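Local atomic coordinates of dTDP-4-amino-4,6-dideoxyglucose formyltransferase (PDB entry 6V2T), a protein that probably transfers a formyl group from a folate cofactor to the 4-amino group of a dTDP-linked dideoxy sugar used in lipopolysaccharide O-antigen. Residues D31-V36 against I70-T75; D56-A61 against E90-V95; Q131-I136 against K216-L221; D234-L239 against N245-L250. All coordinates share one frame; numbering follows the deposited sequence.

Interaction 1 of 4, residues D31-V36 against I70-T75; sequences DNKPLV and ISLGLT. With 0FX (dTDP-4-amino-4,6-dideoxyglucose), chain G.
Val36 and Leu74 meet tip to tip, with Val36 CG1 4.0 Å from Leu74 CD2. The same CG1 also touches Leu72, whose side chain runs past it in the opposite direction. Val36 CG1 stands anti to its own backbone N (chi1 170°), and this turns the methyl to the two leucines. Lys33 adds its aliphatic part. Its CG lies 3.7 Å from Leu72 CD1, and the two side chains cross at about a right angle. The contact is wholly apolar, and no hydrogen bond spans the segments.

The polar work is done within each segment and at the ligand. Asn32 is the N-cap of helix 33-45. Its OD1 accepts from Leu35 N at 3.0 Å, in the carbonyl plane. The other arm of the amide, Asn32 ND2, donates to the diphosphate oxygen O3P of the bound dTDP-sugar at 2.9 Å. The cap bond helps fix the rotation of the amide. In segment 70-75, Gly73 has positive phi and closes a Schellman motif at the end of helix 67-70.

Helix 33-45 follows strand 24-30 of the central sheet. The 70-75 loop packs on its first turn and leads into edge strand 75-77. Leu74 also touches Tyr57 of strand 53-60.

Interaction 2 of 4, residues D56-A61 against E90-V95; sequences DYRYSA and EHYELV
The backbones stay well apart, with the closest CA atoms, those of Asp56 and Tyr92, 9.4 Å from each other. Both segments lie in the Rossmann-like formyltransferase domain. Strand 53-60 and strand 94-98 flank strand 24-30 in its sheet, so the contact is made by side chains that reach across the middle strand. Tyr92 sits in the turn between helix 82-91 and strand 94-98.

The phenol of Tyr92 does the reaching. With CG anti to the carbonyl carbon (chi1 -68°), the Tyr92 ring swings across toward Asp56. It also touches His25 and Leu27 of the middle strand, and His91 CD2 lies over one face near the rim.

Arg58, two residues along from Asp56, starts out toward the same segment. It is modelled in two conformers. In one of them Tyr92 OH lies loosely over a face of the guanidinium group, and Arg58 NH2 donates to Tyr57 O; neither contact can be taken as firm for the other.

The bond across the segments is that of the phenol. The carboxylate of Asp56 stands at the edge of the Tyr92 ring, near the ring plane, and the two planes are 87° apart. There Tyr92 OH donates to Asp56 OD2 in a very short hydrogen bond of 2.5 Å.

Interaction 3 of 4, residues Q131-I136 against K216-L221; sequences QVFSII and KALCKL. With 0FX (dTDP-4-amino-4,6-dideoxyglucose), chain G.
Leu218 reaches from helix 212-219 into the side of helix 130-137 and carries the whole contact. Its CB starts toward that helix. Its CG stands anti to the carbonyl carbon, though the torsion is somewhat skewed (chi1 -91°). From there the two methyl branches divide the work. Leu218 CD1 does most of it. It lies 3.6 Å from Phe133 CE1, which it approaches obliquely. The same methyl is 3.7 Å from Ile136 CD1, where the two side chains meet tip to tip. A looser touch joins it to Val132 CG1 at 4.4 Å. Leu218 CD2 reaches Ile136 CD1 alone, at 4.2 Å.

Val132, Phe133 and Ile136 thus all meet one leucine. No hydrogen bond crosses between the segments.

Just before Val132, Gln131 faces the ligand. Gln131 NE2 donates to the deoxyribose hydroxyl oxygen O3 of the dTDP-sugar at 3.0 Å, in a nearly straight bond of 171°. Its NE2 is also hydrogen-bonded to Ser171 OG, which helps position the amide.

Leu221 touches Leu229 of the second subunit. The contact is a small helix-to-helix packing. It joins the formyltransferase domain to the C-terminal dimerization region, beside the nucleotide pocket.

Interaction 4 of 4, residues D234-L239 against N245-L250; sequences DLLRAL and NNAYYL. With 0FX (dTDP-4-amino-4,6-dideoxyglucose), chain G; EDO (1,2-ethanediol), chain I.
Leu239 O is gripped by two donors. Asn246 ND2 binds it at 3.0 Å, and a water donates to it at 2.8 Å. The same water accepts from Ala247 N at 2.8 Å, so it bridges the two segments. These bonds tie the end of helix 229-238 to the approach to strand 248-250, in the C-terminal dimerization region, where Asn246 lines the base end of the dTDP-sugar pocket.

Asn246 ND2 meets Leu239 O from above the carbonyl plane, about 50° out of it. Leu239 O lies within the plane of the Asn246 amide. Asn246 also pairs with the thymine through both ends of that amide. Its ND2 donates to the ligand O21 at 2.8 Å, and its OD1 accepts from the ligand N31 at 2.9 Å, in a bond of 169°. The bond to Leu239 O probably helps hold the amide in the orientation that pairs with the thymine.

The rest of the contact is apolar. Leu239 CD1 packs 3.8 Å from Ala247 CB, and Leu236 CD2 makes a looser touch on the same methyl. Leu236 also packs on Ile233 of the second subunit. Within the helix, Arg237 grips Asp234 side-on, with NE and NH2 both bound to Asp234 OD1 from one face of the carboxylate.

Interactions 1 and 2 lie in the formyltransferase domain. Interaction 2 has one segment on strand 53-60, and the segments of interaction 1 adjoin that strand. They touch through a probable hydrogen bond between Asp31 OD2 and Ser60 OG. Interaction 1 is apolar and partly buried. Interaction 2, also partly buried, rests on one short polar bond. Interactions 3 and 4 sit about 7 Å apart, centre to centre, and each has residues that pack on the second subunit. Their backbones pair where Cys219 and Leu221 bond to Tyr248. Interaction 3 is apolar and partly buried, while interaction 4 is buried and mixes polar bonds with methyl contacts. Interactions 1, 3 and 4 contact the ligand at its diphosphate, deoxyribose and thymine, respectively.

Interaction 1 of 4, residues D31-V36 against I70-T75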
# COMPACT_ATOMS: atom_id res chain seq x y z
N ASP B 31 -11.32 25.30 1.23
CA ASP B 31 -10.95 24.38 2.35
C ASP B 31 -9.78 23.50 1.91
O ASP B 31 -9.61 22.44 2.53
CB ASP B 31 -12.18 23.60 2.79
CG ASP B 31 -13.16 24.52 3.50
OD1 ASP B 31 -12.77 25.14 4.52
OD2 ASP B 31 -14.28 24.66 2.99
N ASN B 32 -9.01 23.93 0.91
CA ASN B 32 -7.88 23.19 0.28
C ASN B 32 -6.63 24.09 0.29
O ASN B 32 -6.58 25.11 -0.46
CB ASN B 32 -8.23 22.72 -1.13
CG ASN B 32 -7.24 21.74 -1.71
OD1 ASN B 32 -6.31 22.13 -2.41
ND2 ASN B 32 -7.44 20.46 -1.45
N LYS B 33 -5.65 23.75 1.13
CA LYS B 33 -4.43 24.58 1.28
C LYS B 33 -3.68 24.60 -0.05
O LYS B 33 -3.27 25.67 -0.49
CB LYS B 33 -3.56 24.10 2.45
CG LYS B 33 -2.50 25.11 2.89
CD LYS B 33 -1.20 24.48 3.33
CE LYS B 33 0.01 25.28 2.89
NZ LYS B 33 1.23 24.45 2.90
N PRO B 34 -3.45 23.45 -0.73
CA PRO B 34 -2.75 23.47 -2.02
C PRO B 34 -3.33 24.49 -3.02
O PRO B 34 -2.56 25.28 -3.53
CB PRO B 34 -2.87 22.02 -2.51
CG PRO B 34 -2.93 21.21 -1.22
CD PRO B 34 -3.76 22.08 -0.30
N LEU B 35 -4.65 24.49 -3.25
CA LEU B 35 -5.35 25.48 -4.13
C LEU B 35 -5.17 26.93 -3.64
O LEU B 35 -4.79 27.76 -4.45
CB LEU B 35 -6.86 25.16 -4.20
CG LEU B 35 -7.29 24.27 -5.36
CD1 LEU B 35 -8.81 24.34 -5.54
CD2 LEU B 35 -6.58 24.64 -6.66
N VAL B 36 -5.53 27.24 -2.39
CA VAL B 36 -5.44 28.61 -1.83
C VAL B 36 -4.02 29.13 -2.06
O VAL B 36 -3.86 30.20 -2.69
CB VAL B 36 -5.78 28.62 -0.33
CG1 VAL B 36 -5.45 29.98 0.30
CG2 VAL B 36 -7.24 28.29 -0.07
N ILE B 70 -5.50 28.59 8.57
CA ILE B 70 -5.33 29.71 9.55
C ILE B 70 -3.87 30.19 9.54
O ILE B 70 -3.64 31.37 9.89
CB ILE B 70 -5.73 29.28 10.97
CG1 ILE B 70 -7.19 28.83 11.04
CG2 ILE B 70 -5.44 30.41 11.95
CD1 ILE B 70 -7.58 28.21 12.36
N SER B 71 -2.94 29.30 9.19
CA SER B 71 -1.49 29.59 9.06
C SER B 71 -1.23 30.44 7.81
O SER B 71 -0.16 31.08 7.76
CB SER B 71 -0.69 28.31 9.02
OG SER B 71 -0.57 27.83 7.69
N LEU B 72 -2.13 30.43 6.82
CA LEU B 72 -2.04 31.32 5.63
C LEU B 72 -2.78 32.63 5.92
O LEU B 72 -2.82 33.49 5.03
CB LEU B 72 -2.60 30.59 4.40
CG LEU B 72 -1.73 29.47 3.85
CD1 LEU B 72 -2.40 28.81 2.65
CD2 LEU B 72 -0.35 29.98 3.47
N GLY B 73 -3.33 32.78 7.12
CA GLY B 73 -4.00 34.00 7.59
C GLY B 73 -5.47 34.03 7.17
O GLY B 73 -6.08 35.12 7.22
N LEU B 74 -6.02 32.89 6.75
CA LEU B 74 -7.46 32.79 6.39
C LEU B 74 -8.25 32.79 7.69
O LEU B 74 -7.72 32.37 8.73
CB LEU B 74 -7.75 31.55 5.54
CG LEU B 74 -7.60 31.75 4.03
CD1 LEU B 74 -6.18 32.10 3.65
CD2 LEU B 74 -8.07 30.53 3.26
N THR B 75 -9.46 33.33 7.62
CA THR B 75 -10.45 33.28 8.71
C THR B 75 -11.67 32.52 8.18
O THR B 75 -11.75 32.27 6.97
CB THR B 75 -10.78 34.69 9.21
OG1 THR B 75 -11.13 35.45 8.05
CG2 THR B 75 -9.63 35.33 9.94
O4P 0FX G . -10.84 17.68 -2.74
P2 0FX G . -10.79 18.31 -1.35
O3P 0FX G . -10.28 19.72 -1.37
O1G 0FX G . -12.31 18.35 -0.96
C1G 0FX G . -12.88 19.60 -0.58
C2G 0FX G . -13.71 19.29 0.65
O2G 0FX G . -12.95 18.77 1.75
C3G 0FX G . -14.74 18.26 0.23
O3G 0FX G . -15.59 18.05 1.37
C4G 0FX G . -15.51 18.69 -1.02
N4A 0FX G . -16.29 17.56 -1.53
C5G 0FX G . -14.65 19.19 -2.18
C6G 0FX G . -15.51 19.82 -3.29
O5G 0FX G . -13.69 20.12 -1.66
OPP 0FX G . -9.82 17.71 -0.09
P 0FX G . -10.37 16.39 0.55
O1P 0FX G . -11.68 16.42 1.19
O2P 0FX G . -9.41 16.02 1.64
O5 0FX G . -10.25 15.13 -0.40
C5 0FX G . -9.15 14.97 -1.25
C4 0FX G . -9.09 13.49 -1.62
O4 0FX G . -8.73 12.67 -0.51
C3 0FX G . -10.44 12.89 -2.06
O3 0FX G . -10.75 13.19 -3.42
C2 0FX G . -10.30 11.37 -1.77
C1 0FX G . -9.32 11.41 -0.57
N11 0FX G . -10.04 11.17 0.67
C61 0FX G . -10.42 12.17 1.50
C51 0FX G . -11.09 11.85 2.68
C5A 0FX G . -11.54 12.97 3.62
C21 0FX G . -10.30 9.89 0.97
O21 0FX G . -9.90 8.92 0.10
N31 0FX G . -10.96 9.54 2.10
C41 0FX G . -11.36 10.51 2.96
O41 0FX G . -12.07 10.14 4.07

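Interaction 2 of 4, residues D56-A61 against E90-V95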
# COMPACT_ATOMS: atom_id res chain seq x y z
N ASP B 56 -9.89 38.53 -1.29
CA ASP B 56 -10.02 38.10 0.13
C ASP B 56 -10.17 36.58 0.16
O ASP B 56 -10.76 36.04 -0.77
CB ASP B 56 -11.21 38.75 0.80
CG ASP B 56 -11.03 40.24 0.98
OD1 ASP B 56 -9.91 40.70 0.78
OD2 ASP B 56 -12.01 40.91 1.30
N TYR B 57 -9.62 35.92 1.17
CA TYR B 57 -9.61 34.45 1.28
C TYR B 57 -10.29 34.06 2.60
O TYR B 57 -9.99 34.67 3.63
CB TYR B 57 -8.19 33.90 1.18
CG TYR B 57 -7.48 34.27 -0.10
CD1 TYR B 57 -6.93 35.53 -0.28
CD2 TYR B 57 -7.41 33.37 -1.15
CE1 TYR B 57 -6.28 35.87 -1.45
CE2 TYR B 57 -6.74 33.69 -2.33
CZ TYR B 57 -6.18 34.95 -2.48
OH TYR B 57 -5.54 35.25 -3.65
N ARG B 58 -11.17 33.06 2.55
CA ARG B 58 -11.87 32.53 3.75
C ARG B 58 -12.00 31.01 3.61
O ARG B 58 -12.04 30.50 2.45
CB ARG B 58 -13.23 33.21 3.92
CG ARG B 58 -13.18 34.74 3.98
CD ARG B 58 -12.64 35.28 5.29
NE ARG B 58 -12.79 36.73 5.38
CZ ARG B 58 -11.87 37.59 4.98
NH1 ARG B 58 -12.09 38.89 5.10
NH2 ARG B 58 -10.73 37.16 4.48
N TYR B 59 -12.05 30.30 4.74
CA TYR B 59 -12.31 28.83 4.75
C TYR B 59 -13.69 28.63 5.35
O TYR B 59 -14.28 29.60 5.86
CB TYR B 59 -11.19 28.08 5.47
CG TYR B 59 -11.13 28.37 6.94
CD1 TYR B 59 -12.03 27.79 7.82
CD2 TYR B 59 -10.18 29.24 7.47
CE1 TYR B 59 -12.00 28.05 9.17
CE2 TYR B 59 -10.13 29.50 8.83
CZ TYR B 59 -11.04 28.91 9.68
OH TYR B 59 -11.02 29.17 11.02
N SER B 60 -14.23 27.41 5.22
CA SER B 60 -15.62 27.08 5.60
C SER B 60 -15.68 26.89 7.11
O SER B 60 -14.73 26.32 7.67
CB SER B 60 -16.14 25.84 4.90
OG SER B 60 -16.34 26.05 3.51
N ALA B 61 -16.78 27.32 7.73
CA ALA B 61 -17.05 27.18 9.18
C ALA B 61 -17.00 25.69 9.57
O ALA B 61 -16.37 25.36 10.58
CB ALA B 61 -18.40 27.80 9.48
N GLU B 90 -23.36 42.29 -0.08
CA GLU B 90 -23.00 43.71 0.17
C GLU B 90 -21.64 44.05 -0.48
O GLU B 90 -21.58 45.06 -1.17
CB GLU B 90 -23.01 43.95 1.69
CG GLU B 90 -22.47 45.30 2.12
CD GLU B 90 -23.17 46.49 1.50
OE1 GLU B 90 -24.32 46.32 1.03
OE2 GLU B 90 -22.58 47.59 1.48
N HIS B 91 -20.60 43.25 -0.28
CA HIS B 91 -19.19 43.67 -0.43
C HIS B 91 -18.52 43.13 -1.70
O HIS B 91 -17.55 43.75 -2.16
CB HIS B 91 -18.40 43.25 0.82
CG HIS B 91 -17.11 43.98 1.00
ND1 HIS B 91 -17.03 45.18 1.68
CD2 HIS B 91 -15.85 43.69 0.58
CE1 HIS B 91 -15.78 45.60 1.67
NE2 HIS B 91 -15.04 44.70 1.00
N TYR B 92 -18.93 41.97 -2.22
CA TYR B 92 -18.16 41.29 -3.28
C TYR B 92 -18.87 41.34 -4.63
O TYR B 92 -20.08 41.18 -4.73
CB TYR B 92 -17.83 39.86 -2.83
CG TYR B 92 -16.87 39.82 -1.68
CD1 TYR B 92 -15.51 39.98 -1.89
CD2 TYR B 92 -17.32 39.64 -0.38
CE1 TYR B 92 -14.61 39.95 -0.84
CE2 TYR B 92 -16.43 39.60 0.69
CZ TYR B 92 -15.08 39.77 0.46
OH TYR B 92 -14.19 39.74 1.49
N GLU B 93 -18.10 41.50 -5.68
CA GLU B 93 -18.62 41.44 -7.07
C GLU B 93 -18.61 39.98 -7.57
O GLU B 93 -19.35 39.66 -8.54
CB GLU B 93 -17.78 42.33 -7.98
CG GLU B 93 -18.11 43.80 -7.82
CD GLU B 93 -17.74 44.42 -6.48
OE1 GLU B 93 -16.59 44.24 -6.01
OE2 GLU B 93 -18.61 45.07 -5.91
N LEU B 94 -17.74 39.15 -7.01
CA LEU B 94 -17.54 37.75 -7.45
C LEU B 94 -17.17 36.87 -6.27
O LEU B 94 -16.28 37.27 -5.51
CB LEU B 94 -16.44 37.71 -8.51
CG LEU B 94 -15.98 36.31 -8.92
CD1 LEU B 94 -17.13 35.56 -9.62
CD2 LEU B 94 -14.75 36.37 -9.82
N VAL B 95 -17.73 35.67 -6.18
CA VAL B 95 -17.29 34.62 -5.22
C VAL B 95 -16.79 33.42 -6.01
O VAL B 95 -17.53 32.99 -6.92
CB VAL B 95 -18.38 34.22 -4.22
CG1 VAL B 95 -17.86 33.22 -3.20
CG2 VAL B 95 -18.96 35.43 -3.52

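Interaction 3 of 4, residues Q131-I136 against K216-L221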
# COMPACT_ATOMS: atom_id res chain seq x y z
N GLN B 131 -12.96 11.04 -8.82
CA GLN B 131 -12.00 10.05 -9.33
C GLN B 131 -12.23 8.68 -8.67
O GLN B 131 -12.00 7.72 -9.34
CB GLN B 131 -10.56 10.57 -9.20
CG GLN B 131 -9.98 10.37 -7.81
CD GLN B 131 -10.49 11.36 -6.79
OE1 GLN B 131 -11.12 12.36 -7.11
NE2 GLN B 131 -10.18 11.10 -5.53
N VAL B 132 -12.76 8.59 -7.44
CA VAL B 132 -13.06 7.28 -6.81
C VAL B 132 -14.12 6.57 -7.66
O VAL B 132 -13.89 5.42 -8.05
CB VAL B 132 -13.54 7.43 -5.35
CG1 VAL B 132 -13.99 6.11 -4.79
CG2 VAL B 132 -12.47 8.06 -4.47
N PHE B 133 -15.23 7.23 -7.88
CA PHE B 133 -16.35 6.75 -8.74
C PHE B 133 -15.85 6.53 -10.17
O PHE B 133 -16.13 5.49 -10.72
CB PHE B 133 -17.54 7.70 -8.62
CG PHE B 133 -18.09 7.70 -7.22
CD1 PHE B 133 -18.96 6.69 -6.80
CD2 PHE B 133 -17.71 8.67 -6.30
CE1 PHE B 133 -19.43 6.68 -5.50
CE2 PHE B 133 -18.15 8.61 -4.99
CZ PHE B 133 -19.04 7.65 -4.61
N SER B 134 -15.05 7.42 -10.75
CA SER B 134 -14.61 7.21 -12.15
C SER B 134 -13.78 5.93 -12.26
O SER B 134 -13.87 5.26 -13.32
CB SER B 134 -13.86 8.40 -12.72
OG SER B 134 -14.78 9.44 -13.03
N ILE B 135 -12.92 5.62 -11.27
CA ILE B 135 -11.99 4.47 -11.41
C ILE B 135 -12.85 3.22 -11.58
O ILE B 135 -12.46 2.33 -12.34
CB ILE B 135 -11.02 4.36 -10.21
CG1 ILE B 135 -9.84 5.32 -10.39
CG2 ILE B 135 -10.56 2.92 -9.98
CD1 ILE B 135 -9.03 5.64 -9.10
N ILE B 136 -13.95 3.18 -10.86
CA ILE B 136 -14.91 2.06 -10.84
C ILE B 136 -15.84 2.12 -12.06
O ILE B 136 -15.97 1.06 -12.70
CB ILE B 136 -15.71 2.06 -9.55
CG1 ILE B 136 -14.79 1.84 -8.33
CG2 ILE B 136 -16.81 1.03 -9.61
CD1 ILE B 136 -15.45 2.24 -7.04
N LYS B 216 -19.28 6.23 1.48
CA LYS B 216 -19.29 5.39 2.70
C LYS B 216 -19.81 3.98 2.40
O LYS B 216 -19.16 3.02 2.86
CB LYS B 216 -20.09 6.10 3.80
CG LYS B 216 -19.40 7.33 4.33
CD LYS B 216 -20.11 8.05 5.46
CE LYS B 216 -19.17 9.02 6.16
NZ LYS B 216 -19.92 10.03 6.94
N ALA B 217 -20.84 3.84 1.57
CA ALA B 217 -21.37 2.51 1.17
C ALA B 217 -20.31 1.71 0.40
O ALA B 217 -20.18 0.49 0.68
CB ALA B 217 -22.64 2.64 0.36
N LEU B 218 -19.59 2.33 -0.55
CA LEU B 218 -18.56 1.63 -1.37
C LEU B 218 -17.48 1.08 -0.44
O LEU B 218 -16.86 0.06 -0.77
CB LEU B 218 -17.88 2.60 -2.33
CG LEU B 218 -18.50 2.75 -3.71
CD1 LEU B 218 -17.65 3.73 -4.50
CD2 LEU B 218 -18.60 1.40 -4.41
N CYS B 219 -17.27 1.78 0.67
CA CYS B 219 -16.15 1.52 1.60
C CYS B 219 -16.38 0.20 2.32
O CYS B 219 -15.41 -0.46 2.62
CB CYS B 219 -15.99 2.67 2.58
SG CYS B 219 -15.04 4.06 1.91
N LYS B 220 -17.65 -0.19 2.53
CA LYS B 220 -18.03 -1.41 3.28
C LYS B 220 -17.90 -2.60 2.33
O LYS B 220 -18.78 -2.77 1.45
CB LYS B 220 -19.44 -1.30 3.88
CG LYS B 220 -19.83 -2.50 4.74
CD LYS B 220 -21.18 -2.39 5.41
CE LYS B 220 -21.63 -3.74 5.92
NZ LYS B 220 -22.97 -3.68 6.54
N LEU B 221 -16.82 -3.35 2.46
CA LEU B 221 -16.54 -4.47 1.53
C LEU B 221 -17.44 -5.65 1.90
O LEU B 221 -17.67 -5.88 3.09
CB LEU B 221 -15.07 -4.85 1.66
CG LEU B 221 -14.09 -3.73 1.33
CD1 LEU B 221 -12.67 -4.24 1.52
CD2 LEU B 221 -14.31 -3.20 -0.08
O4P 0FX G . -10.84 17.68 -2.74
P2 0FX G . -10.79 18.31 -1.35
O3P 0FX G . -10.28 19.72 -1.37
O1G 0FX G . -12.31 18.35 -0.96
C1G 0FX G . -12.88 19.60 -0.58
C2G 0FX G . -13.71 19.29 0.65
O2G 0FX G . -12.95 18.77 1.75
C3G 0FX G . -14.74 18.26 0.23
O3G 0FX G . -15.59 18.05 1.37
C4G 0FX G . -15.51 18.69 -1.02
N4A 0FX G . -16.29 17.56 -1.53
C5G 0FX G . -14.65 19.19 -2.18
C6G 0FX G . -15.51 19.82 -3.29
O5G 0FX G . -13.69 20.12 -1.66
OPP 0FX G . -9.82 17.71 -0.09
P 0FX G . -10.37 16.39 0.55
O1P 0FX G . -11.68 16.42 1.19
O2P 0FX G . -9.41 16.02 1.64
O5 0FX G . -10.25 15.13 -0.40
C5 0FX G . -9.15 14.97 -1.25
C4 0FX G . -9.09 13.49 -1.62
O4 0FX G . -8.73 12.67 -0.51
C3 0FX G . -10.44 12.89 -2.06
O3 0FX G . -10.75 13.19 -3.42
C2 0FX G . -10.30 11.37 -1.77
C1 0FX G . -9.32 11.41 -0.57
N11 0FX G . -10.04 11.17 0.67
C61 0FX G . -10.42 12.17 1.50
C51 0FX G . -11.09 11.85 2.68
C5A 0FX G . -11.54 12.97 3.62
C21 0FX G . -10.30 9.89 0.97
O21 0FX G . -9.90 8.92 0.10
N31 0FX G . -10.96 9.54 2.10
C41 0FX G . -11.36 10.51 2.96
O41 0FX G . -12.07 10.14 4.07

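Interaction 4 of 4, residues D234-L239 against N245-L250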
# COMPACT_ATOMS: atom_id res chain seq x y z
N ASP B 234 -10.01 -3.02 -9.07
CA ASP B 234 -10.52 -1.68 -9.46
C ASP B 234 -11.21 -1.03 -8.26
O ASP B 234 -10.93 0.15 -7.98
CB ASP B 234 -11.43 -1.78 -10.68
CG ASP B 234 -10.67 -1.90 -11.98
OD1 ASP B 234 -9.42 -1.87 -11.95
OD2 ASP B 234 -11.33 -1.93 -13.05
N LEU B 235 -12.03 -1.76 -7.53
CA LEU B 235 -12.71 -1.25 -6.31
C LEU B 235 -11.67 -0.84 -5.26
O LEU B 235 -11.80 0.29 -4.68
CB LEU B 235 -13.62 -2.34 -5.75
CG LEU B 235 -14.24 -2.08 -4.38
CD1 LEU B 235 -15.07 -0.82 -4.43
CD2 LEU B 235 -15.09 -3.28 -3.93
N LEU B 236 -10.71 -1.73 -4.96
CA LEU B 236 -9.72 -1.47 -3.87
C LEU B 236 -8.77 -0.33 -4.29
O LEU B 236 -8.46 0.52 -3.44
CB LEU B 236 -8.96 -2.75 -3.53
CG LEU B 236 -9.81 -3.89 -2.97
CD1 LEU B 236 -8.96 -5.12 -2.73
CD2 LEU B 236 -10.54 -3.47 -1.69
N ARG B 237 -8.35 -0.26 -5.55
CA ARG B 237 -7.49 0.88 -6.01
C ARG B 237 -8.27 2.20 -5.97
O ARG B 237 -7.66 3.23 -5.54
CB ARG B 237 -6.77 0.58 -7.33
CG ARG B 237 -7.60 0.78 -8.59
CD ARG B 237 -6.80 0.22 -9.76
NE ARG B 237 -7.60 0.10 -10.96
CZ ARG B 237 -7.78 1.03 -11.89
NH1 ARG B 237 -7.23 2.23 -11.80
NH2 ARG B 237 -8.54 0.74 -12.93
N ALA B 238 -9.58 2.18 -6.28
CA ALA B 238 -10.46 3.37 -6.24
C ALA B 238 -10.53 3.90 -4.81
O ALA B 238 -10.65 5.11 -4.64
CB ALA B 238 -11.86 3.03 -6.71
N LEU B 239 -10.49 3.00 -3.83
CA LEU B 239 -10.70 3.30 -2.38
C LEU B 239 -9.35 3.49 -1.66
O LEU B 239 -9.34 3.72 -0.44
CB LEU B 239 -11.52 2.16 -1.80
CG LEU B 239 -12.98 2.13 -2.27
CD1 LEU B 239 -13.74 0.99 -1.60
CD2 LEU B 239 -13.70 3.45 -2.03
N ASN B 245 -8.30 5.97 5.77
CA ASN B 245 -8.99 4.73 6.22
C ASN B 245 -10.27 4.62 5.41
O ASN B 245 -11.25 5.27 5.79
CB ASN B 245 -9.27 4.78 7.73
CG ASN B 245 -7.98 4.81 8.53
OD1 ASN B 245 -7.29 3.79 8.64
ND2 ASN B 245 -7.66 5.96 9.09
N ASN B 246 -10.22 3.96 4.26
CA ASN B 246 -11.39 3.94 3.36
C ASN B 246 -12.02 2.55 3.40
O ASN B 246 -12.97 2.34 4.18
CB ASN B 246 -11.04 4.46 1.97
CG ASN B 246 -10.68 5.94 1.93
OD1 ASN B 246 -11.16 6.74 2.73
ND2 ASN B 246 -9.83 6.30 0.99
N ALA B 247 -11.58 1.64 2.53
CA ALA B 247 -12.16 0.29 2.39
C ALA B 247 -11.92 -0.46 3.70
O ALA B 247 -10.81 -0.39 4.23
CB ALA B 247 -11.57 -0.42 1.20
N TYR B 248 -12.93 -1.16 4.19
CA TYR B 248 -12.84 -2.06 5.36
C TYR B 248 -13.86 -3.18 5.19
O TYR B 248 -14.82 -3.00 4.45
CB TYR B 248 -13.11 -1.30 6.66
CG TYR B 248 -14.52 -0.81 6.77
CD1 TYR B 248 -14.90 0.40 6.20
CD2 TYR B 248 -15.51 -1.59 7.36
CE1 TYR B 248 -16.20 0.85 6.27
CE2 TYR B 248 -16.82 -1.16 7.42
CZ TYR B 248 -17.16 0.08 6.90
OH TYR B 248 -18.45 0.50 6.92
N TYR B 249 -13.64 -4.31 5.87
CA TYR B 249 -14.71 -5.29 6.20
C TYR B 249 -14.89 -5.32 7.73
O TYR B 249 -13.95 -5.07 8.52
CB TYR B 249 -14.48 -6.66 5.55
CG TYR B 249 -13.22 -7.39 5.95
CD1 TYR B 249 -13.19 -8.21 7.08
CD2 TYR B 249 -12.05 -7.24 5.22
CE1 TYR B 249 -12.03 -8.89 7.44
CE2 TYR B 249 -10.89 -7.91 5.57
CZ TYR B 249 -10.88 -8.71 6.70
OH TYR B 249 -9.71 -9.33 7.04
N LEU B 250 -16.15 -5.58 8.12
CA LEU B 250 -16.59 -5.72 9.53
C LEU B 250 -16.29 -7.14 10.01
O LEU B 250 -16.67 -8.08 9.30
CB LEU B 250 -18.10 -5.45 9.59
CG LEU B 250 -18.49 -4.01 9.85
CD1 LEU B 250 -19.97 -3.78 9.55
CD2 LEU B 250 -18.14 -3.62 11.28
O4P 0FX G . -10.84 17.68 -2.74
P2 0FX G . -10.79 18.31 -1.35
O3P 0FX G . -10.28 19.72 -1.37
O1G 0FX G . -12.31 18.35 -0.96
C1G 0FX G . -12.88 19.60 -0.58
C2G 0FX G . -13.71 19.29 0.65
O2G 0FX G . -12.95 18.77 1.75
C3G 0FX G . -14.74 18.26 0.23
O3G 0FX G . -15.59 18.05 1.37
C4G 0FX G . -15.51 18.69 -1.02
N4A 0FX G . -16.29 17.56 -1.53
C5G 0FX G . -14.65 19.19 -2.18
C6G 0FX G . -15.51 19.82 -3.29
O5G 0FX G . -13.69 20.12 -1.66
OPP 0FX G . -9.82 17.71 -0.09
P 0FX G . -10.37 16.39 0.55
O1P 0FX G . -11.68 16.42 1.19
O2P 0FX G . -9.41 16.02 1.64
O5 0FX G . -10.25 15.13 -0.40
C5 0FX G . -9.15 14.97 -1.25
C4 0FX G . -9.09 13.49 -1.62
O4 0FX G . -8.73 12.67 -0.51
C3 0FX G . -10.44 12.89 -2.06
O3 0FX G . -10.75 13.19 -3.42
C2 0FX G . -10.30 11.37 -1.77
C1 0FX G . -9.32 11.41 -0.57
N11 0FX G . -10.04 11.17 0.67
C61 0FX G . -10.42 12.17 1.50
C51 0FX G . -11.09 11.85 2.68
C5A 0FX G . -11.54 12.97 3.62
C21 0FX G . -10.30 9.89 0.97
O21 0FX G . -9.90 8.92 0.10
N31 0FX G . -10.96 9.54 2.10
C41 0FX G . -11.36 10.51 2.96
O41 0FX G . -12.07 10.14 4.07
C1 EDO I . -8.74 2.56 -16.08
O1 EDO I . -9.44 2.59 -14.84
C2 EDO I . -9.66 2.09 -17.13
O2 EDO I . -10.33 0.90 -16.71
O HOH W 1 -8.89 1.97 1.65